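PDB 2IQI: ABC-type transport auxiliary lipoprotein component domain-containing protein from Xanthomonas campestris pv. campestris, which is of unknown function but is probably a lipoprotein that serves as an auxiliary component of an ABC-type transport system. Local coordinates for residues P37-I43 / I105-F110; T123-K129 / S141-A147. One frame throughout, in Å; residues are numbered along the deposited sequence.

Both contacts belong to one mixed sheet and meet at its strands 101-110 and 121-132, their centres 11 Å apart. Contact 2 (123-129 with 141-147) is regular antiparallel pairing within a hairpin, with every residue in register and 572 Å² buried. Contact 1 (37-43 with 105-110) is more irregular: a loop makes a single bridge to the far edge of strand 101-110, burying 385 Å². Each has a buried apolar side, Ile43, Ile105, Val107 and Phe110 in one, Ile124, Leu126, Ala128, Phe144 and Val146 in the other, and a more exposed polar side. Salt bridges from Arg108 and Arg109 to Glu125 tie the two polar sides together.

Contact 1. Residues P37-I43 / I105-F110; sequences PSAARII and IDVRRF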
ATOM      1  N   PRO A  37       1.284   8.200   4.255  1.00 43.41           N
ATOM      2  CA  PRO A  37       1.647   8.141   2.834  1.00 42.54           C
ATOM      3  C   PRO A  37       1.374   9.464   2.179  1.00 42.07           C
ATOM      4  O   PRO A  37       0.452  10.185   2.587  1.00 42.44           O
ATOM      5  CB  PRO A  37       0.705   7.087   2.280  1.00 42.12           C
ATOM      6  CG  PRO A  37       0.383   6.230   3.481  1.00 42.90           C
ATOM      7  CD  PRO A  37       0.247   7.209   4.587  1.00 43.35           C
ATOM      8  N   SER A  38       2.180   9.809   1.196  1.00 41.66           N
ATOM      9  CA  SER A  38       1.978  11.060   0.491  1.00 41.83           C
ATOM     10  C   SER A  38       1.521  10.734  -0.929  1.00 42.20           C
ATOM     11  O   SER A  38       1.784   9.609  -1.412  1.00 42.64           O
ATOM     12  CB  SER A  38       3.234  11.941   0.537  1.00 41.19           C
ATOM     13  OG  SER A  38       4.333  11.295  -0.055  1.00 41.32           O
ATOM     14  N   ALA A  39       0.826  11.689  -1.571  1.00 41.70           N
ATOM     15  CA  ALA A  39       0.192  11.460  -2.867  1.00 41.50           C
ATOM     16  C   ALA A  39      -0.486  12.693  -3.438  1.00 41.96           C
ATOM     17  O   ALA A  39      -0.930  13.550  -2.705  1.00 42.20           O
ATOM     18  CB  ALA A  39      -0.838  10.332  -2.752  1.00 40.72           C
ATOM     19  N   ALA A  40      -0.622  12.749  -4.759  1.00 43.10           N
ATOM     20  CA  ALA A  40      -1.460  13.770  -5.385  1.00 43.58           C
ATOM     21  C   ALA A  40      -2.907  13.679  -4.898  1.00 45.04           C
ATOM     22  O   ALA A  40      -3.410  12.572  -4.598  1.00 45.12           O
ATOM     23  CB  ALA A  40      -1.400  13.649  -6.851  1.00 42.57           C
ATOM     24  N   ARG A  41      -3.568  14.841  -4.814  1.00 46.65           N
ATOM     25  CA  ARG A  41      -4.961  14.938  -4.347  1.00 48.47           C
ATOM     26  C   ARG A  41      -5.931  13.973  -5.016  1.00 47.99           C
ATOM     27  O   ARG A  41      -6.877  13.510  -4.396  1.00 47.65           O
ATOM     28  CB  ARG A  41      -5.482  16.366  -4.469  1.00 49.35           C
ATOM     29  CG  ARG A  41      -5.655  17.022  -3.125  1.00 55.70           C
ATOM     30  CD  ARG A  41      -5.786  18.527  -3.253  1.00 66.12           C
ATOM     31  NE  ARG A  41      -5.339  19.144  -2.001  1.00 75.23           N
ATOM     32  CZ  ARG A  41      -5.677  20.362  -1.573  1.00 78.29           C
ATOM     33  NH1 ARG A  41      -6.488  21.131  -2.300  1.00 79.80           N
ATOM     34  NH2 ARG A  41      -5.203  20.803  -0.408  1.00 78.84           N
ATOM     35  N   ILE A  42      -5.672  13.684  -6.284  1.00 48.24           N
ATOM     36  CA  ILE A  42      -6.472  12.772  -7.065  1.00 49.00           C
ATOM     37  C   ILE A  42      -6.436  11.305  -6.521  1.00 49.83           C
ATOM     38  O   ILE A  42      -7.431  10.576  -6.615  1.00 49.52           O
ATOM     39  CB  ILE A  42      -6.072  12.903  -8.559  1.00 48.82           C
ATOM     40  CG1 ILE A  42      -7.128  12.301  -9.493  1.00 49.44           C
ATOM     41  CG2 ILE A  42      -4.651  12.341  -8.830  1.00 48.96           C
ATOM     42  CD1 ILE A  42      -7.129  12.944 -10.906  1.00 49.03           C
ATOM     43  N   ILE A  43      -5.303  10.894  -5.943  1.00 50.68           N
ATOM     44  CA  ILE A  43      -5.159   9.563  -5.355  1.00 51.82           C
ATOM     45  C   ILE A  43      -5.716   9.591  -3.943  1.00 52.86           C
ATOM     46  O   ILE A  43      -6.346   8.644  -3.464  1.00 52.91           O
ATOM     47  CB  ILE A  43      -3.675   9.179  -5.236  1.00 51.93           C
ATOM     48  CG1 ILE A  43      -3.072   8.861  -6.607  1.00 51.20           C
ATOM     49  CG2 ILE A  43      -3.485   8.003  -4.275  1.00 51.83           C
ATOM     50  CD1 ILE A  43      -1.619   8.435  -6.508  1.00 49.31           C
ATOM     51  N   ILE A 105       6.005   6.178   2.747  1.00 38.81           N
ATOM     52  CA  ILE A 105       5.474   5.718   1.479  1.00 38.48           C
ATOM     53  C   ILE A 105       4.986   6.877   0.623  1.00 38.08           C
ATOM     54  O   ILE A 105       4.257   7.716   1.074  1.00 37.69           O
ATOM     55  CB  ILE A 105       4.335   4.712   1.704  1.00 38.41           C
ATOM     56  CG1 ILE A 105       4.822   3.515   2.509  1.00 38.25           C
ATOM     57  CG2 ILE A 105       3.850   4.154   0.398  1.00 39.84           C
ATOM     58  CD1 ILE A 105       3.679   2.702   3.106  1.00 40.71           C
ATOM     59  N   ASP A 106       5.418   6.935  -0.625  1.00 39.03           N
ATOM     60  CA  ASP A 106       4.861   7.882  -1.580  1.00 39.72           C
ATOM     61  C   ASP A 106       4.075   7.033  -2.576  1.00 39.64           C
ATOM     62  O   ASP A 106       4.639   6.087  -3.146  1.00 39.93           O
ATOM     63  CB  ASP A 106       5.967   8.649  -2.264  1.00 39.68           C
ATOM     64  CG  ASP A 106       5.456   9.783  -3.120  1.00 44.72           C
ATOM     65  OD1 ASP A 106       4.653  10.620  -2.606  1.00 49.31           O
ATOM     66  OD2 ASP A 106       5.882   9.853  -4.315  1.00 49.16           O
ATOM     67  N   VAL A 107       2.778   7.333  -2.729  1.00 39.16           N
ATOM     68  CA  VAL A 107       1.875   6.587  -3.624  1.00 38.89           C
ATOM     69  C   VAL A 107       1.806   7.257  -5.006  1.00 38.80           C
ATOM     70  O   VAL A 107       1.511   8.461  -5.096  1.00 38.77           O
ATOM     71  CB  VAL A 107       0.475   6.486  -3.044  1.00 38.84           C
ATOM     72  CG1 VAL A 107      -0.451   5.800  -4.021  1.00 38.08           C
ATOM     73  CG2 VAL A 107       0.513   5.724  -1.730  1.00 39.34           C
ATOM     74  N   ARG A 108       2.107   6.488  -6.060  1.00 38.06           N
ATOM     75  CA  ARG A 108       2.268   7.045  -7.412  1.00 37.47           C
ATOM     76  C   ARG A 108       1.044   6.795  -8.273  1.00 37.25           C
ATOM     77  O   ARG A 108       0.595   7.675  -8.999  1.00 36.79           O
ATOM     78  CB  ARG A 108       3.493   6.461  -8.092  1.00 37.06           C
ATOM     79  CG  ARG A 108       4.804   6.731  -7.365  1.00 37.90           C
ATOM     80  CD  ARG A 108       5.886   5.983  -8.084  1.00 36.69           C
ATOM     81  NE  ARG A 108       7.238   6.295  -7.649  1.00 36.71           N
ATOM     82  CZ  ARG A 108       8.342   5.737  -8.177  1.00 37.48           C
ATOM     83  NH1 ARG A 108       8.228   4.831  -9.156  1.00 36.23           N
ATOM     84  NH2 ARG A 108       9.571   6.097  -7.752  1.00 35.13           N
ATOM     85  N   ARG A 109       0.516   5.577  -8.183  1.00 37.61           N
ATOM     86  CA  ARG A 109      -0.683   5.189  -8.892  1.00 37.69           C
ATOM     87  C   ARG A 109      -1.565   4.384  -7.971  1.00 38.35           C
ATOM     88  O   ARG A 109      -1.077   3.511  -7.231  1.00 38.60           O
ATOM     89  CB  ARG A 109      -0.330   4.429 -10.174  1.00 37.59           C
ATOM     90  CG  ARG A 109       0.254   5.391 -11.251  1.00 37.03           C
ATOM     91  CD  ARG A 109       0.274   4.777 -12.573  1.00 36.79           C
ATOM     92  NE  ARG A 109       1.035   3.535 -12.545  1.00 37.48           N
ATOM     93  CZ  ARG A 109       0.647   2.417 -13.153  1.00 37.60           C
ATOM     94  NH1 ARG A 109      -0.508   2.383 -13.829  1.00 41.26           N
ATOM     95  NH2 ARG A 109       1.389   1.332 -13.082  1.00 33.84           N
ATOM     96  N   PHE A 110      -2.849   4.746  -7.959  1.00 38.42           N
ATOM     97  CA  PHE A 110      -3.901   3.983  -7.286  1.00 38.49           C
ATOM     98  C   PHE A 110      -5.144   3.999  -8.218  1.00 39.53           C
ATOM     99  O   PHE A 110      -6.021   4.889  -8.137  1.00 39.67           O
ATOM    100  CB  PHE A 110      -4.216   4.602  -5.931  1.00 37.60           C
ATOM    101  CG  PHE A 110      -4.786   3.633  -4.950  1.00 36.56           C
ATOM    102  CD1 PHE A 110      -6.128   3.299  -4.986  1.00 35.44           C
ATOM    103  CD2 PHE A 110      -3.975   3.044  -3.988  1.00 35.79           C
ATOM    104  CE1 PHE A 110      -6.642   2.388  -4.089  1.00 33.16           C
ATOM    105  CE2 PHE A 110      -4.481   2.154  -3.083  1.00 34.19           C
ATOM    106  CZ  PHE A 110      -5.813   1.813  -3.142  1.00 35.54           C
TER
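A loop borrows the bonding pattern of a strand for one residue and then leaves it: Ser38 forms a single bridge with Asp106, CA to CA 4.8 Å. Ser38 N donates to Ile105 O at 3.0 Å, and Val107 N donates to Ser38 O at 2.8 Å, so one residue satisfies two backbone groups on the edge of strand 105-110. The side chains repeat the pairing, since Ser38 OG, in the p rotamer, donates to Asp106 OD1 at 2.7 Å; a short hydroxyl and a carboxylate suit this more open side. The apolar ring of Pro37, just before it, suits packing on Ile105 (CB to CB 4.4 Å) and Val107 (CB to CG2 4.2 Å). Past Ala39 the chain swings out into a turn, closed by Ile43 N bonding to Ala40 O at 2.9 Å. Ile43 then returns as an apolar plug, its CG2 3.8 Å from Val107 CG1 and 3.9 Å from Phe110 CB, while its CD1 lies 3.4 Å from Arg108 O. There strand 105-110 carries a classic beta bulge, Arg108 and Arg109 both facing Glu125 and salt-bridged to it. Strand 121-132 pairs along the other edge of strand 101-110; helix 69-82 packs against Pro37, Ala39, Ile105 and Phe110, whose ring also meets Phe162 of helix 155-185.

Contact 2. Residues T123-K129 / S141-A147; sequences TIELNAK and SRTFTVA
Strands 123-129 and 141-147 run antiparallel, 165° between their directions and 4.7 Å apart at closest, as the arms of a beta hairpin. Extended throughout, they pair from Thr123 with Ala147 to Lys129 with Ser141. Three pairs are hydrogen-bonded: Ile124 N to Val146 O 2.9 Å and Val146 N to Ile124 O 2.8 Å; Leu126 N to Phe144 O 3.0 Å and Phe144 N to Leu126 O 2.8 Å; Ala128 N to Arg142 O 3.1 Å and Arg142 N to Ala128 O 3.1 Å. Their side chains share one face: Phe144 (m, chi2 -91°) sets CD2 4.1 Å from CD1 of Leu126 (p, chi2 81°), and its ring edge meets Ala128, whose small CB lies 4.4 Å from CE2. Ile124 is m, Val146 t; beta-branching suits both to a strand. On the polar face, Asn127 (t, chi2 -95°) reaches across, ND2 donating to OG1 of Thr143 (m) at 3.2 Å. Glu125, t at chi1 and chi2, salt-bridges Arg108 and Arg109. Strand 101-110 flanks 123-129; helix 155-185 covers the apolar face, Trp176 meeting Phe144 edge-to-face.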
ATOM      1  N   THR A 123      -4.380  -1.339  -9.883  1.00 34.11           N
ATOM      2  CA  THR A 123      -2.989  -1.059  -9.963  1.00 33.47           C
ATOM      3  C   THR A 123      -2.538  -0.121  -8.847  1.00 33.55           C
ATOM      4  O   THR A 123      -3.063   0.996  -8.692  1.00 34.17           O
ATOM      5  CB  THR A 123      -2.683  -0.427 -11.335  1.00 33.65           C
ATOM      6  OG1 THR A 123      -2.994  -1.381 -12.353  1.00 34.69           O
ATOM      7  CG2 THR A 123      -1.208  -0.007 -11.466  1.00 32.52           C
ATOM      8  N   ILE A 124      -1.549  -0.568  -8.082  1.00 32.49           N
ATOM      9  CA  ILE A 124      -0.961   0.259  -7.080  1.00 31.50           C
ATOM     10  C   ILE A 124       0.492   0.320  -7.394  1.00 32.31           C
ATOM     11  O   ILE A 124       1.140  -0.704  -7.548  1.00 32.91           O
ATOM     12  CB  ILE A 124      -1.218  -0.286  -5.658  1.00 31.23           C
ATOM     13  CG1 ILE A 124      -2.718  -0.445  -5.407  1.00 29.30           C
ATOM     14  CG2 ILE A 124      -0.767   0.697  -4.653  1.00 31.27           C
ATOM     15  CD1 ILE A 124      -3.056  -1.009  -4.097  1.00 28.34           C
ATOM     16  N   GLU A 125       1.007   1.533  -7.540  1.00 33.24           N
ATOM     17  CA  GLU A 125       2.433   1.754  -7.615  1.00 33.83           C
ATOM     18  C   GLU A 125       2.830   2.757  -6.552  1.00 33.65           C
ATOM     19  O   GLU A 125       2.210   3.835  -6.449  1.00 33.27           O
ATOM     20  CB  GLU A 125       2.840   2.214  -8.993  1.00 33.07           C
ATOM     21  CG  GLU A 125       4.243   2.827  -9.039  1.00 35.99           C
ATOM     22  CD  GLU A 125       4.643   3.296 -10.453  1.00 37.66           C
ATOM     23  OE1 GLU A 125       3.815   3.126 -11.406  1.00 42.65           O
ATOM     24  OE2 GLU A 125       5.793   3.807 -10.616  1.00 41.23           O
ATOM     25  N   LEU A 126       3.849   2.391  -5.761  1.00 33.95           N
ATOM     26  CA  LEU A 126       4.321   3.214  -4.643  1.00 34.72           C
ATOM     27  C   LEU A 126       5.840   3.061  -4.337  1.00 36.48           C
ATOM     28  O   LEU A 126       6.470   2.051  -4.730  1.00 37.20           O
ATOM     29  CB  LEU A 126       3.472   2.986  -3.403  1.00 33.02           C
ATOM     30  CG  LEU A 126       3.466   1.561  -2.828  1.00 33.31           C
ATOM     31  CD1 LEU A 126       4.716   1.311  -1.953  1.00 28.70           C
ATOM     32  CD2 LEU A 126       2.118   1.151  -2.093  1.00 27.17           C
ATOM     33  N   ASN A 127       6.418   4.054  -3.638  1.00 36.85           N
ATOM     34  CA  ASN A 127       7.820   4.006  -3.248  1.00 37.31           C
ATOM     35  C   ASN A 127       7.972   4.144  -1.737  1.00 38.30           C
ATOM     36  O   ASN A 127       7.461   5.095  -1.133  1.00 39.25           O
ATOM     37  CB  ASN A 127       8.571   5.124  -3.952  1.00 37.21           C
ATOM     38  CG  ASN A 127      10.036   5.171  -3.590  1.00 38.65           C
ATOM     39  OD1 ASN A 127      10.437   5.930  -2.690  1.00 43.89           O
ATOM     40  ND2 ASN A 127      10.859   4.375  -4.293  1.00 36.90           N
ATOM     41  N   ALA A 128       8.661   3.194  -1.120  1.00 38.63           N
ATOM     42  CA  ALA A 128       8.925   3.245   0.313  1.00 39.04           C
ATOM     43  C   ALA A 128      10.360   3.614   0.575  1.00 39.46           C
ATOM     44  O   ALA A 128      11.274   3.092  -0.051  1.00 39.46           O
ATOM     45  CB  ALA A 128       8.641   1.892   0.961  1.00 39.73           C
ATOM     46  N   LYS A 129      10.559   4.518   1.509  1.00 39.90           N
ATOM     47  CA  LYS A 129      11.873   4.743   2.035  1.00 40.53           C
ATOM     48  C   LYS A 129      11.811   4.261   3.457  1.00 41.26           C
ATOM     49  O   LYS A 129      10.794   4.487   4.151  1.00 42.24           O
ATOM     50  CB  LYS A 129      12.160   6.228   2.048  1.00 40.58           C
ATOM     51  CG  LYS A 129      12.287   6.841   0.697  1.00 41.10           C
ATOM     52  CD  LYS A 129      12.662   8.270   0.841  1.00 42.95           C
ATOM     53  CE  LYS A 129      13.278   8.692  -0.454  1.00 48.14           C
ATOM     54  NZ  LYS A 129      12.380   8.623  -1.643  1.00 46.07           N
ATOM     55  N   SER A 141      15.429   2.172  -0.282  1.00 45.62           N
ATOM     56  CA  SER A 141      14.306   2.725  -0.981  1.00 44.14           C
ATOM     57  C   SER A 141      13.963   1.660  -1.977  1.00 42.85           C
ATOM     58  O   SER A 141      14.858   0.948  -2.424  1.00 43.38           O
ATOM     59  CB  SER A 141      14.721   3.998  -1.698  1.00 44.34           C
ATOM     60  OG  SER A 141      13.575   4.810  -1.959  1.00 47.06           O
ATOM     61  N   ARG A 142      12.678   1.527  -2.303  1.00 41.22           N
ATOM     62  CA  ARG A 142      12.216   0.533  -3.252  1.00 39.91           C
ATOM     63  C   ARG A 142      10.853   0.873  -3.809  1.00 38.94           C
ATOM     64  O   ARG A 142       9.931   1.210  -3.078  1.00 39.17           O
ATOM     65  CB  ARG A 142      12.159  -0.856  -2.627  1.00 39.91           C
ATOM     66  CG  ARG A 142      11.698  -1.859  -3.632  1.00 42.83           C
ATOM     67  CD  ARG A 142      11.696  -3.263  -3.168  1.00 46.75           C
ATOM     68  NE  ARG A 142      13.043  -3.789  -3.061  1.00 51.77           N
ATOM     69  CZ  ARG A 142      13.314  -5.050  -2.741  1.00 56.58           C
ATOM     70  NH1 ARG A 142      12.319  -5.922  -2.523  1.00 58.47           N
ATOM     71  NH2 ARG A 142      14.577  -5.445  -2.651  1.00 58.51           N
ATOM     72  N   THR A 143      10.728   0.737  -5.124  1.00 38.15           N
ATOM     73  CA  THR A 143       9.462   0.887  -5.821  1.00 36.80           C
ATOM     74  C   THR A 143       8.761  -0.456  -5.881  1.00 36.45           C
ATOM     75  O   THR A 143       9.382  -1.451  -6.192  1.00 36.54           O
ATOM     76  CB  THR A 143       9.711   1.464  -7.196  1.00 36.26           C
ATOM     77  OG1 THR A 143      10.175   2.802  -7.016  1.00 36.28           O
ATOM     78  CG2 THR A 143       8.449   1.501  -8.039  1.00 35.76           C
ATOM     79  N   PHE A 144       7.486  -0.474  -5.510  1.00 36.21           N
ATOM     80  CA  PHE A 144       6.641  -1.669  -5.559  1.00 36.26           C
ATOM     81  C   PHE A 144       5.518  -1.373  -6.526  1.00 36.69           C
ATOM     82  O   PHE A 144       4.872  -0.353  -6.357  1.00 37.40           O
ATOM     83  CB  PHE A 144       6.031  -1.962  -4.176  1.00 35.47           C
ATOM     84  CG  PHE A 144       7.036  -2.378  -3.136  1.00 34.57           C
ATOM     85  CD1 PHE A 144       7.340  -3.715  -2.941  1.00 31.75           C
ATOM     86  CD2 PHE A 144       7.686  -1.416  -2.349  1.00 33.55           C
ATOM     87  CE1 PHE A 144       8.267  -4.084  -1.973  1.00 33.65           C
ATOM     88  CE2 PHE A 144       8.600  -1.775  -1.382  1.00 33.63           C
ATOM     89  CZ  PHE A 144       8.895  -3.128  -1.184  1.00 33.81           C
ATOM     90  N   THR A 145       5.281  -2.245  -7.506  1.00 36.86           N
ATOM     91  CA  THR A 145       4.152  -2.119  -8.428  1.00 37.64           C
ATOM     92  C   THR A 145       3.346  -3.407  -8.392  1.00 37.75           C
ATOM     93  O   THR A 145       3.883  -4.468  -8.649  1.00 38.18           O
ATOM     94  CB  THR A 145       4.587  -1.932  -9.947  1.00 37.65           C
ATOM     95  OG1 THR A 145       5.688  -1.031 -10.051  1.00 40.08           O
ATOM     96  CG2 THR A 145       3.456  -1.393 -10.776  1.00 34.76           C
ATOM     97  N   VAL A 146       2.056  -3.317  -8.149  1.00 37.53           N
ATOM     98  CA  VAL A 146       1.241  -4.489  -8.240  1.00 37.66           C
ATOM     99  C   VAL A 146       0.049  -4.203  -9.143  1.00 38.62           C
ATOM    100  O   VAL A 146      -0.578  -3.145  -9.021  1.00 38.60           O
ATOM    101  CB  VAL A 146       0.778  -4.910  -6.861  1.00 37.60           C
ATOM    102  CG1 VAL A 146      -0.285  -5.989  -6.951  1.00 37.94           C
ATOM    103  CG2 VAL A 146       1.950  -5.417  -6.061  1.00 37.12           C
ATOM    104  N   ALA A 147      -0.245  -5.126 -10.068  1.00 39.08           N
ATOM    105  CA  ALA A 147      -1.458  -5.036 -10.912  1.00 39.47           C
ATOM    106  C   ALA A 147      -2.234  -6.350 -10.896  1.00 40.17           C
ATOM    107  O   ALA A 147      -1.688  -7.431 -11.177  1.00 40.23           O
ATOM    108  CB  ALA A 147      -1.111  -4.617 -12.349  1.00 38.14           C
TER